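PDB 3D9Y: profilin from Schizosaccharomyces pombe, which binds actin monomers and PIP2, holding back actin polymerization at high concentration and promoting it at low, and is essential for cytokinesis in fission yeast. Local coordinates for residues A21-A26 / L95-S100; G76-G81 / I114-A119; F37-Q42 / I62-Q67; K16-A21 / H101-T106. All blocks are in the same frame, centred on the assembly; numbering follows the deposited sequence.

Contact 1 of 4, residues A21-A26 / L95-S100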
loop_
_atom_site.group_PDB
_atom_site.type_symbol
_atom_site.label_atom_id
_atom_site.label_comp_id
_atom_site.label_asym_id
_atom_site.label_seq_id
_atom_site.Cartn_x
_atom_site.Cartn_y
_atom_site.Cartn_z
ATOM N N ALA A 21 3.763 3.711 -3.360
ATOM C CA ALA A 21 2.838 4.403 -4.230
ATOM C C ALA A 21 1.660 4.952 -3.436
ATOM O O ALA A 21 1.368 4.492 -2.326
ATOM C CB ALA A 21 2.361 3.476 -5.339
ATOM N N ILE A 22 1.011 5.970 -3.996
ATOM C CA ILE A 22 -0.218 6.517 -3.425
ATOM C C ILE A 22 -1.249 6.564 -4.543
ATOM O O ILE A 22 -0.979 7.093 -5.609
ATOM C CB ILE A 22 -0.013 7.917 -2.826
ATOM C CG1 ILE A 22 1.056 7.847 -1.724
ATOM C CG2 ILE A 22 -1.349 8.473 -2.301
ATOM C CD1 ILE A 22 1.492 9.176 -1.171
ATOM N N VAL A 23 -2.417 5.977 -4.294
ATOM C CA VAL A 23 -3.441 5.806 -5.328
ATOM C C VAL A 23 -4.814 6.240 -4.811
ATOM O O VAL A 23 -5.034 6.309 -3.610
ATOM C CB VAL A 23 -3.482 4.332 -5.830
ATOM C CG1 VAL A 23 -2.108 3.889 -6.321
ATOM C CG2 VAL A 23 -3.947 3.400 -4.754
ATOM N N SER A 24 -5.739 6.535 -5.724
ATOM C CA SER A 24 -7.084 6.954 -5.331
ATOM C C SER A 24 -7.871 5.814 -4.667
ATOM O O SER A 24 -7.831 4.684 -5.144
ATOM C CB SER A 24 -7.857 7.459 -6.557
ATOM O OG SER A 24 -9.204 7.732 -6.213
ATOM N N ARG A 25 -8.596 6.121 -3.583
ATOM C CA ARG A 25 -9.480 5.137 -2.920
ATOM C C ARG A 25 -10.516 4.553 -3.891
ATOM O O ARG A 25 -10.936 3.404 -3.736
ATOM C CB ARG A 25 -10.232 5.759 -1.725
ATOM C CG ARG A 25 -10.145 4.990 -0.416
ATOM C CD ARG A 25 -11.051 3.792 -0.347
ATOM N NE ARG A 25 -11.192 3.282 1.022
ATOM C CZ ARG A 25 -11.995 2.277 1.386
ATOM N NH1 ARG A 25 -12.764 1.659 0.498
ATOM N NH2 ARG A 25 -12.037 1.886 2.662
ATOM N N ALA A 26 -10.939 5.356 -4.869
ATOM C CA ALA A 26 -11.909 4.911 -5.880
ATOM C C ALA A 26 -11.295 4.004 -6.957
ATOM O O ALA A 26 -12.026 3.413 -7.748
ATOM C CB ALA A 26 -12.583 6.120 -6.538
ATOM N N LEU A 95 -9.670 9.327 1.064
ATOM C CA LEU A 95 -9.601 9.541 -0.377
ATOM C C LEU A 95 -8.523 8.732 -1.107
ATOM O O LEU A 95 -8.519 8.698 -2.337
ATOM C CB LEU A 95 -9.374 11.033 -0.651
ATOM C CG LEU A 95 -10.411 11.995 -0.060
ATOM C CD1 LEU A 95 -10.065 13.425 -0.432
ATOM C CD2 LEU A 95 -11.828 11.657 -0.509
ATOM N N CYS A 96 -7.614 8.083 -0.369
ATOM C CA CYS A 96 -6.495 7.360 -0.990
ATOM C C CYS A 96 -6.155 6.008 -0.354
ATOM O O CYS A 96 -6.721 5.612 0.680
ATOM C CB CYS A 96 -5.236 8.239 -1.040
ATOM S SG CYS A 96 -5.370 9.847 -0.197
ATOM N N ILE A 97 -5.254 5.295 -1.028
ATOM C CA ILE A 97 -4.620 4.092 -0.503
ATOM C C ILE A 97 -3.101 4.259 -0.579
ATOM O O ILE A 97 -2.559 4.522 -1.647
ATOM C CB ILE A 97 -4.995 2.838 -1.315
ATOM C CG1 ILE A 97 -6.514 2.641 -1.361
ATOM C CG2 ILE A 97 -4.298 1.609 -0.740
ATOM C CD1 ILE A 97 -6.983 1.804 -2.539
ATOM N N LEU A 98 -2.429 4.097 0.559
ATOM C CA LEU A 98 -0.971 4.079 0.606
ATOM C C LEU A 98 -0.509 2.638 0.364
ATOM O O LEU A 98 -1.073 1.713 0.932
ATOM C CB LEU A 98 -0.489 4.543 1.974
ATOM C CG LEU A 98 -0.989 5.900 2.474
ATOM C CD1 LEU A 98 -0.333 6.241 3.794
ATOM C CD2 LEU A 98 -0.735 6.983 1.463
ATOM N N VAL A 99 0.474 2.473 -0.510
ATOM C CA VAL A 99 1.064 1.176 -0.814
ATOM C C VAL A 99 2.569 1.220 -0.499
ATOM O O VAL A 99 3.311 1.964 -1.146
ATOM C CB VAL A 99 0.856 0.841 -2.289
ATOM C CG1 VAL A 99 1.436 -0.510 -2.632
ATOM C CG2 VAL A 99 -0.634 0.883 -2.642
ATOM N N SER A 100 3.005 0.398 0.457
ATOM C CA SER A 100 4.418 0.326 0.891
ATOM C C SER A 100 5.009 -1.081 0.746
ATOM O O SER A 100 4.474 -2.020 1.301
ATOM C CB SER A 100 4.518 0.744 2.367
ATOM O OG SER A 100 4.282 2.139 2.534
#

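Contact 2 of 4, residues G76-G81 / I114-A119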
loop_
_atom_site.group_PDB
_atom_site.type_symbol
_atom_site.label_atom_id
_atom_site.label_comp_id
_atom_site.label_asym_id
_atom_site.label_seq_id
_atom_site.Cartn_x
_atom_site.Cartn_y
_atom_site.Cartn_z
ATOM N N GLY A 76 -11.166 -3.685 6.478
ATOM C CA GLY A 76 -11.691 -2.527 5.751
ATOM C C GLY A 76 -10.712 -1.403 5.499
ATOM O O GLY A 76 -10.939 -0.556 4.619
ATOM N N ARG A 77 -9.657 -1.334 6.298
ATOM C CA ARG A 77 -8.667 -0.265 6.181
ATOM C C ARG A 77 -7.257 -0.753 5.818
ATOM O O ARG A 77 -6.437 0.022 5.336
ATOM C CB ARG A 77 -8.602 0.505 7.506
ATOM C CG ARG A 77 -7.265 1.165 7.748
ATOM C CD ARG A 77 -7.214 1.995 8.976
ATOM N NE ARG A 77 -6.402 3.176 8.719
ATOM C CZ ARG A 77 -6.891 4.347 8.313
ATOM N NH1 ARG A 77 -8.192 4.512 8.079
ATOM N NH2 ARG A 77 -6.066 5.361 8.120
ATOM N N SER A 78 -6.984 -2.032 6.038
ATOM C CA SER A 78 -5.620 -2.559 5.966
ATOM C C SER A 78 -5.593 -3.893 5.213
ATOM O O SER A 78 -6.366 -4.799 5.540
ATOM C CB SER A 78 -5.080 -2.756 7.387
ATOM O OG SER A 78 -5.108 -1.553 8.135
ATOM N N ILE A 79 -4.742 -3.977 4.186
ATOM C CA ILE A 79 -4.491 -5.212 3.413
ATOM C C ILE A 79 -2.979 -5.402 3.342
ATOM O O ILE A 79 -2.279 -4.556 2.794
ATOM C CB ILE A 79 -5.066 -5.119 1.997
ATOM C CG1 ILE A 79 -6.597 -5.085 2.058
ATOM C CG2 ILE A 79 -4.586 -6.315 1.127
ATOM C CD1 ILE A 79 -7.273 -4.765 0.756
ATOM N N TYR A 80 -2.483 -6.469 3.958
ATOM C CA TYR A 80 -1.045 -6.726 4.055
ATOM C C TYR A 80 -0.748 -8.047 3.354
ATOM O O TYR A 80 -1.532 -8.989 3.444
ATOM C CB TYR A 80 -0.559 -6.894 5.487
ATOM C CG TYR A 80 -0.793 -5.772 6.481
ATOM C CD1 TYR A 80 -1.234 -4.504 6.094
ATOM C CD2 TYR A 80 -0.563 -5.994 7.826
ATOM C CE1 TYR A 80 -1.439 -3.482 7.039
ATOM C CE2 TYR A 80 -0.768 -4.995 8.778
ATOM C CZ TYR A 80 -1.203 -3.736 8.378
ATOM O OH TYR A 80 -1.399 -2.749 9.318
ATOM N N GLY A 81 0.407 -8.126 2.713
ATOM C CA GLY A 81 0.834 -9.363 2.059
ATOM C C GLY A 81 2.306 -9.650 2.264
ATOM O O GLY A 81 3.081 -8.776 2.695
ATOM N N ILE A 114 4.708 2.458 10.252
ATOM C CA ILE A 114 5.001 3.677 9.491
ATOM C C ILE A 114 3.841 4.038 8.544
ATOM O O ILE A 114 3.366 5.176 8.527
ATOM C CB ILE A 114 6.320 3.509 8.692
ATOM C CG1 ILE A 114 7.505 3.495 9.654
ATOM C CG2 ILE A 114 6.503 4.628 7.634
ATOM C CD1 ILE A 114 8.741 2.869 9.107
ATOM N N THR A 115 3.375 3.052 7.783
ATOM C CA THR A 115 2.357 3.293 6.742
ATOM C C THR A 115 0.995 3.598 7.366
ATOM O O THR A 115 0.305 4.526 6.927
ATOM C CB THR A 115 2.356 2.216 5.670
ATOM O OG1 THR A 115 3.608 1.870 5.204
ATOM C CG2 THR A 115 1.301 2.301 4.730
ATOM N N GLU A 116 0.642 2.876 8.425
ATOM C CA GLU A 116 -0.609 3.161 9.162
ATOM C C GLU A 116 -0.593 4.564 9.777
ATOM O O GLU A 116 -1.603 5.236 9.812
ATOM C CB GLU A 116 -0.852 2.119 10.254
ATOM C CG GLU A 116 -1.122 0.695 9.718
ATOM C CD GLU A 116 -2.565 0.412 9.261
ATOM O OE1 GLU A 116 -3.439 1.304 9.319
ATOM O OE2 GLU A 116 -2.827 -0.749 8.836
ATOM N N ALA A 117 0.559 4.978 10.288
ATOM C CA ALA A 117 0.698 6.296 10.910
ATOM C C ALA A 117 0.541 7.396 9.876
ATOM O O ALA A 117 -0.169 8.383 10.119
ATOM C CB ALA A 117 2.037 6.400 11.613
ATOM N N LEU A 118 1.175 7.236 8.712
ATOM C CA LEU A 118 1.025 8.211 7.632
ATOM C C LEU A 118 -0.441 8.287 7.175
ATOM O O LEU A 118 -0.937 9.353 6.867
ATOM C CB LEU A 118 1.956 7.896 6.450
ATOM C CG LEU A 118 2.136 8.998 5.411
ATOM C CD1 LEU A 118 2.708 10.285 6.043
ATOM C CD2 LEU A 118 2.996 8.520 4.243
ATOM N N ALA A 119 -1.118 7.146 7.135
ATOM C CA ALA A 119 -2.551 7.104 6.808
ATOM C C ALA A 119 -3.405 7.864 7.830
ATOM O O ALA A 119 -4.259 8.668 7.456
ATOM C CB ALA A 119 -3.010 5.663 6.694
HETATM O O HOH W 1 -4.313 3.783 10.040
#

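Contact 3 of 4, residues F37-Q42 / I62-Q67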
loop_
_atom_site.group_PDB
_atom_site.type_symbol
_atom_site.label_atom_id
_atom_site.label_comp_id
_atom_site.label_asym_id
_atom_site.label_seq_id
_atom_site.Cartn_x
_atom_site.Cartn_y
_atom_site.Cartn_z
ATOM N N PHE A 37 8.078 1.255 -9.755
ATOM C CA PHE A 37 6.951 0.672 -9.048
ATOM C C PHE A 37 5.640 1.045 -9.750
ATOM O O PHE A 37 4.807 1.830 -9.248
ATOM C CB PHE A 37 6.986 1.121 -7.578
ATOM C CG PHE A 37 6.215 0.232 -6.638
ATOM C CD1 PHE A 37 5.302 0.779 -5.746
ATOM C CD2 PHE A 37 6.427 -1.137 -6.614
ATOM C CE1 PHE A 37 4.587 -0.034 -4.865
ATOM C CE2 PHE A 37 5.714 -1.957 -5.744
ATOM C CZ PHE A 37 4.797 -1.402 -4.864
ATOM N N ASN A 38 5.471 0.460 -10.937
ATOM C CA ASN A 38 4.347 0.801 -11.808
ATOM C C ASN A 38 3.106 -0.048 -11.553
ATOM O O ASN A 38 3.087 -1.247 -11.844
ATOM C CB ASN A 38 4.785 0.694 -13.273
ATOM C CG ASN A 38 6.007 1.541 -13.578
ATOM O OD1 ASN A 38 6.320 2.482 -12.850
ATOM N ND2 ASN A 38 6.711 1.204 -14.651
ATOM N N LEU A 39 2.070 0.590 -11.007
ATOM C CA LEU A 39 0.782 -0.063 -10.758
ATOM C C LEU A 39 -0.198 0.232 -11.893
ATOM O O LEU A 39 -0.428 1.387 -12.241
ATOM C CB LEU A 39 0.181 0.420 -9.440
ATOM C CG LEU A 39 1.085 0.430 -8.205
ATOM C CD1 LEU A 39 0.270 0.843 -7.000
ATOM C CD2 LEU A 39 1.741 -0.918 -7.973
ATOM N N SER A 40 -0.785 -0.813 -12.457
ATOM C CA SER A 40 -1.694 -0.665 -13.598
ATOM C C SER A 40 -3.109 -0.288 -13.155
ATOM O O SER A 40 -3.485 -0.552 -12.008
ATOM C CB SER A 40 -1.730 -1.960 -14.400
ATOM O OG SER A 40 -2.303 -3.015 -13.647
ATOM N N PRO A 41 -3.909 0.315 -14.067
ATOM C CA PRO A 41 -5.310 0.632 -13.761
ATOM C C PRO A 41 -6.059 -0.565 -13.210
ATOM O O PRO A 41 -6.822 -0.444 -12.249
ATOM C CB PRO A 41 -5.883 1.025 -15.123
ATOM C CG PRO A 41 -4.722 1.567 -15.871
ATOM C CD PRO A 41 -3.547 0.736 -15.436
ATOM N N GLN A 42 -5.819 -1.720 -13.817
ATOM C CA GLN A 42 -6.493 -2.946 -13.437
ATOM C C GLN A 42 -6.099 -3.352 -12.013
ATOM O O GLN A 42 -6.949 -3.768 -11.218
ATOM C CB GLN A 42 -6.168 -4.057 -14.440
ATOM C CG GLN A 42 -6.796 -3.852 -15.847
ATOM C CD GLN A 42 -5.989 -2.949 -16.794
ATOM O OE1 GLN A 42 -4.945 -2.404 -16.438
ATOM N NE2 GLN A 42 -6.491 -2.792 -18.017
ATOM N N ILE A 62 -2.740 -10.488 -3.412
ATOM C CA ILE A 62 -2.601 -9.068 -3.696
ATOM C C ILE A 62 -1.666 -8.925 -4.895
ATOM O O ILE A 62 -0.494 -9.280 -4.807
ATOM C CB ILE A 62 -2.000 -8.318 -2.484
ATOM C CG1 ILE A 62 -2.820 -8.585 -1.211
ATOM C CG2 ILE A 62 -1.922 -6.824 -2.776
ATOM C CD1 ILE A 62 -2.012 -8.523 0.055
ATOM N N ILE A 63 -2.185 -8.428 -6.017
ATOM C CA ILE A 63 -1.395 -8.304 -7.244
ATOM C C ILE A 63 -1.044 -6.843 -7.497
ATOM O O ILE A 63 -1.925 -6.036 -7.791
ATOM C CB ILE A 63 -2.133 -8.878 -8.478
ATOM C CG1 ILE A 63 -2.619 -10.310 -8.191
ATOM C CG2 ILE A 63 -1.214 -8.850 -9.692
ATOM C CD1 ILE A 63 -3.098 -11.086 -9.409
ATOM N N LEU A 64 0.239 -6.509 -7.369
ATOM C CA LEU A 64 0.723 -5.139 -7.609
ATOM C C LEU A 64 2.109 -5.166 -8.263
ATOM O O LEU A 64 2.962 -5.980 -7.898
ATOM C CB LEU A 64 0.782 -4.346 -6.303
ATOM C CG LEU A 64 -0.515 -4.217 -5.493
ATOM C CD1 LEU A 64 -0.221 -3.906 -4.051
ATOM C CD2 LEU A 64 -1.426 -3.162 -6.085
ATOM N N ALA A 65 2.317 -4.272 -9.227
ATOM C CA ALA A 65 3.559 -4.218 -9.996
ATOM C C ALA A 65 3.928 -5.596 -10.546
ATOM O O ALA A 65 5.076 -6.028 -10.460
ATOM C CB ALA A 65 4.691 -3.649 -9.143
ATOM N N GLY A 66 2.939 -6.288 -11.103
ATOM C CA GLY A 66 3.170 -7.569 -11.762
ATOM C C GLY A 66 3.572 -8.703 -10.832
ATOM O O GLY A 66 4.064 -9.732 -11.289
ATOM N N GLN A 67 3.339 -8.526 -9.534
ATOM C CA GLN A 67 3.738 -9.491 -8.517
ATOM C C GLN A 67 2.534 -9.884 -7.668
ATOM O O GLN A 67 1.748 -9.019 -7.293
ATOM C CB GLN A 67 4.784 -8.851 -7.612
ATOM C CG GLN A 67 5.544 -9.823 -6.737
ATOM C CD GLN A 67 6.821 -10.319 -7.382
ATOM O OE1 GLN A 67 7.862 -10.401 -6.730
ATOM N NE2 GLN A 67 6.757 -10.638 -8.670
#

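Contact 4 of 4, residues K16-A21 / H101-T106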
loop_
_atom_site.group_PDB
_atom_site.type_symbol
_atom_site.label_atom_id
_atom_site.label_comp_id
_atom_site.label_asym_id
_atom_site.label_seq_id
_atom_site.Cartn_x
_atom_site.Cartn_y
_atom_site.Cartn_z
ATOM N N LYS A 16 13.140 2.066 5.728
ATOM C CA LYS A 16 12.455 0.812 6.054
ATOM C C LYS A 16 11.523 0.331 4.932
ATOM O O LYS A 16 11.104 -0.829 4.921
ATOM C CB LYS A 16 11.628 0.976 7.336
ATOM C CG LYS A 16 12.348 1.615 8.534
ATOM C CD LYS A 16 13.282 0.682 9.252
ATOM C CE LYS A 16 13.787 1.338 10.552
ATOM N NZ LYS A 16 14.621 0.431 11.371
ATOM N N ILE A 17 11.169 1.239 4.027
ATOM C CA ILE A 17 10.242 0.982 2.942
ATOM C C ILE A 17 10.974 1.324 1.668
ATOM O O ILE A 17 11.398 2.455 1.507
ATOM C CB ILE A 17 8.995 1.856 3.082
ATOM C CG1 ILE A 17 8.171 1.366 4.280
ATOM C CG2 ILE A 17 8.161 1.847 1.792
ATOM C CD1 ILE A 17 7.096 2.339 4.753
ATOM N N ASP A 18 11.128 0.347 0.780
ATOM C CA ASP A 18 12.036 0.503 -0.366
ATOM C C ASP A 18 11.329 0.858 -1.680
ATOM O O ASP A 18 11.968 1.372 -2.608
ATOM C CB ASP A 18 12.970 -0.714 -0.505
ATOM C CG ASP A 18 12.240 -1.996 -0.839
ATOM O OD1 ASP A 18 11.019 -2.056 -0.648
ATOM O OD2 ASP A 18 12.896 -2.955 -1.299
ATOM N N ARG A 19 10.016 0.624 -1.750
ATOM C CA ARG A 19 9.187 1.097 -2.871
ATOM C C ARG A 19 7.832 1.518 -2.318
ATOM O O ARG A 19 7.382 0.982 -1.301
ATOM C CB ARG A 19 8.989 0.019 -3.954
ATOM C CG ARG A 19 10.147 -0.954 -4.163
ATOM C CD ARG A 19 9.899 -1.863 -5.367
ATOM N NE ARG A 19 10.351 -1.249 -6.616
ATOM C CZ ARG A 19 10.068 -1.703 -7.838
ATOM N NH1 ARG A 19 9.327 -2.794 -8.017
ATOM N NH2 ARG A 19 10.538 -1.059 -8.898
ATOM N N ALA A 20 7.187 2.475 -2.978
ATOM C CA ALA A 20 5.885 2.962 -2.511
ATOM C C ALA A 20 5.072 3.652 -3.598
ATOM O O ALA A 20 5.611 4.112 -4.619
ATOM C CB ALA A 20 6.055 3.891 -1.307
ATOM N N ALA A 21 3.763 3.711 -3.360
ATOM C CA ALA A 21 2.838 4.403 -4.230
ATOM C C ALA A 21 1.660 4.952 -3.436
ATOM O O ALA A 21 1.368 4.492 -2.326
ATOM C CB ALA A 21 2.361 3.476 -5.339
ATOM N N HIS A 101 6.109 -1.211 0.006
ATOM C CA HIS A 101 6.885 -2.456 -0.073
ATOM C C HIS A 101 8.058 -2.374 0.909
ATOM O O HIS A 101 8.694 -1.320 1.016
ATOM C CB HIS A 101 7.412 -2.646 -1.510
ATOM C CG HIS A 101 8.152 -3.928 -1.730
ATOM N ND1 HIS A 101 7.588 -5.019 -2.362
ATOM C CD2 HIS A 101 9.425 -4.287 -1.432
ATOM C CE1 HIS A 101 8.476 -5.993 -2.431
ATOM N NE2 HIS A 101 9.597 -5.576 -1.871
ATOM N N TYR A 102 8.351 -3.471 1.606
ATOM C CA TYR A 102 9.507 -3.553 2.499
ATOM C C TYR A 102 10.404 -4.771 2.198
ATOM O O TYR A 102 9.909 -5.827 1.803
ATOM C CB TYR A 102 9.061 -3.537 3.969
ATOM C CG TYR A 102 8.221 -4.729 4.395
ATOM C CD1 TYR A 102 8.816 -5.841 4.966
ATOM C CD2 TYR A 102 6.833 -4.732 4.244
ATOM C CE1 TYR A 102 8.074 -6.941 5.362
ATOM C CE2 TYR A 102 6.079 -5.831 4.649
ATOM C CZ TYR A 102 6.711 -6.930 5.210
ATOM O OH TYR A 102 6.003 -8.042 5.608
ATOM N N PRO A 103 11.734 -4.612 2.350
ATOM C CA PRO A 103 12.706 -5.690 2.161
ATOM C C PRO A 103 12.867 -6.605 3.374
ATOM O O PRO A 103 12.296 -6.341 4.428
ATOM C CB PRO A 103 14.007 -4.922 1.931
ATOM C CG PRO A 103 13.856 -3.729 2.784
ATOM C CD PRO A 103 12.413 -3.337 2.659
ATOM N N GLU A 104 13.679 -7.657 3.224
ATOM C CA GLU A 104 13.883 -8.653 4.287
ATOM C C GLU A 104 14.378 -8.080 5.622
ATOM O O GLU A 104 14.146 -8.666 6.685
ATOM C CB GLU A 104 14.851 -9.760 3.821
ATOM C CG GLU A 104 16.263 -9.277 3.463
ATOM C CD GLU A 104 17.303 -10.387 3.486
ATOM O OE1 GLU A 104 16.944 -11.564 3.253
ATOM O OE2 GLU A 104 18.488 -10.087 3.738
ATOM N N THR A 105 15.050 -6.940 5.572
ATOM C CA THR A 105 15.727 -6.417 6.751
ATOM C C THR A 105 14.824 -5.593 7.679
ATOM O O THR A 105 15.235 -5.235 8.787
ATOM C CB THR A 105 16.982 -5.613 6.347
ATOM O OG1 THR A 105 17.674 -5.170 7.522
ATOM C CG2 THR A 105 16.622 -4.438 5.459
ATOM N N THR A 106 13.603 -5.286 7.255
ATOM C CA THR A 106 12.714 -4.535 8.139
ATOM C C THR A 106 11.605 -5.453 8.652
ATOM O O THR A 106 11.104 -6.312 7.926
ATOM C CB THR A 106 12.195 -3.192 7.506
ATOM O OG1 THR A 106 10.779 -3.225 7.307
ATOM C CG2 THR A 106 12.908 -2.863 6.210
#

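Contact 1 of 4, residues A21-A26 / L95-S100
The shortest polar bond here runs from I97 N to V23 O, 2.8 Å, and V23 N returns one to I97 O. A21 and V99 form the same kind of antiparallel hydrogen-bonded pair, with I22 and L98 as the non-hydrogen-bonded pair between. At the strand end R25 N reaches L95 O over 2.9 Å. That N-H points almost straight at the oxygen, 174°, but the donor stands 47° above the carbonyl plane. S24 pairs with C96, though their side chains diverge; S24 OG accepts from A26 N in an ST turn and is also bonded to D28.

On one face A21, V23, I97 and V99 line up. V23 CG2 lies between its own backbone N and carbonyl carbon (chi1 -55° for CG1), which sets it 3.6 Å from I97 CB, the two side chains crossing at a slant. R25 CG comes within 3.6 Å of C96 O. On the other face I22 and L98 run side by side the same way, I22 CG1 3.8 Å from L98 CD2, while I22 CG2 touches C96 CB at 4.1 Å. An alanine at I22 would remove both branches, probably leaving L98 CD2 and C96 CB without these neighbours and opening a gap beneath W3, Y6 and V7 of helix 3-12.

Helix 41-52 covers V23 and I97 through I44, L47 and F51. Two central strands, each covered by helices on both faces, are the heart of the profilin fold, an antiparallel sheet sandwiched between helical layers.

Contact 2 of 4, residues G76-G81 / I114-A119
E116 OE2 takes two hydroxyl hydrogen bonds, from S78 OG and Y80 OH, each 2.5 Å long. S78 comes in on the syn lone pair, the side of the other oxygen; Y80 OH meets the anti side, 16° out of the carboxylate plane. Two donors on one oxygen, from different sides, would restrain rotation of the carboxylate. A bend at chi2 (-82°) turns CD toward the two hydroxyls. The other oxygen, OE1, lies at the edge of the R77 guanidinium, in its plane, as a salt bridge with NE at 3.6 Å. A water bonded to E116 OE1 at 2.7 Å also accepts from R77 NE, at a rather short 2.5 Å, bridging the pair. Further out, R77 NH2 packs on A119 CB at 3.4 Å, and D120 gives that nitrogen a long, weak ion pair.

An alanine in place of E116 would probably leave the S78 and Y80 hydroxyls without their shared acceptor and R77 without this counter-charge.

V91 of the intervening strand 86-92 touches R77, E116 and A119 alike. The carboxylate thus reaches past that strand to 78-83, tying the C-terminal helix to the sheet of the profilin sandwich.

Contact 3 of 4, residues F37-Q42 / I62-Q67
The type I' beta turn from L64 to Q67, which makes a two-residue hairpin of strands 62-64 and 67-74, lays A65 against F37, N38 and L39, the run of chain leading into helix 41-52. Two backbone bonds close the turn, L64 N to Q67 O and Q67 N to L64 O. A65 and G66 both take positive phi, and CA and CB of A65 both touch the neighbouring loop.

L39 meets the hairpin through one methyl. Its CG is anti to the carbonyl carbon (chi1 -48°), and CD2 makes the contacts: 3.6 Å from A65 N, 3.9 Å from L64 CB and 4.2 Å from A65 CB. The same methyl stands over one face of the F37 ring, offset toward the rim, 4.3 Å above its plane. F37 CE2 comes within 3.9 Å of A65 CB by an oblique approach. N38 adds a weak CA-H...O contact: A65 CA lies 3.5 Å from N38 O, with 152° at the hydrogen.

The carboxylate of E43 fastens the two pieces from the helix side. OE1 accepts from S40 N and A65 N, and OE2 from G66 N. S40 occupies the N-cap position, its side chain capping a backbone N further on, which with the bond from S40 N to E43 is consistent with a capping box.

Beneath, F37 and L39 rest on A21 of strand 19-24, F37 and L64 share I88 of strand 86-92, and I44 and L47 of helix 41-52 meet L39 and L64 respectively.

Contact 4 of 4, residues K16-A21 / H101-T106
H101 is held through both sides of its backbone: H101 N donates to R19 O over 2.9 Å, nearly straight at 167°, and H101 O accepts from D18 N at 3.0 Å. I17 CG2 also presses on that carbonyl oxygen, 3.3 Å away. R19 and H101 run side by side on the same face of the sheet, R19 CB 3.9 Å from H101 CB, with the guanidinium turned 88° to the imidazole. Nearby, D18 has its CG between backbone N and carbonyl carbon (chi1 65°). Its carboxylate lies almost coplanar with the H101 ring, at the edge, though the model sets D18 OD1 too close to the ring for its exact place to be relied on. D18 CG also passes P103 CD at 3.8 Å.

R19 and H101 are the last bridged pair of the central antiparallel ladder between strands 19-24 and 96-102; just beyond it, 16-18 is loop and strand 96-102 ends at Y102. The K16 carbonyl now faces Y102 CB, at 3.5 Å, and T106, whose OG1 is a weak and unsettled donor to it. A type I turn from P103 brings T106 round to that place.

Farther out, K16 NZ pairs with E110 of helix 108-125, I17 packs on L11, I114 and T115, and H101 touches E86 and I88.

Contacts 1 and 4 are successive lengths of one ladder, strands 19-24 and 96-102, sharing A21. Contact 1 is buried and held by paired backbone bonds and aliphatic packing; contacts 2, 3 and 4 are partly buried. Contact 4, on the other side of the chain's centre from contact 1, mixes backbone bonds with charged side chains at the strand end and in the loops. Contact 2 joins the sheet to helix 108-125 by a carboxylate; contact 3, about 17 Å away between centres, packs the loop ahead of helix 41-52 on an edge hairpin, largely by apolar groups. Contact 1 touches both: S100 OG probably hydrogen-bonds T115 OG1 of contact 2, and V99 CG1 packs on F37 CE1 of contact 3.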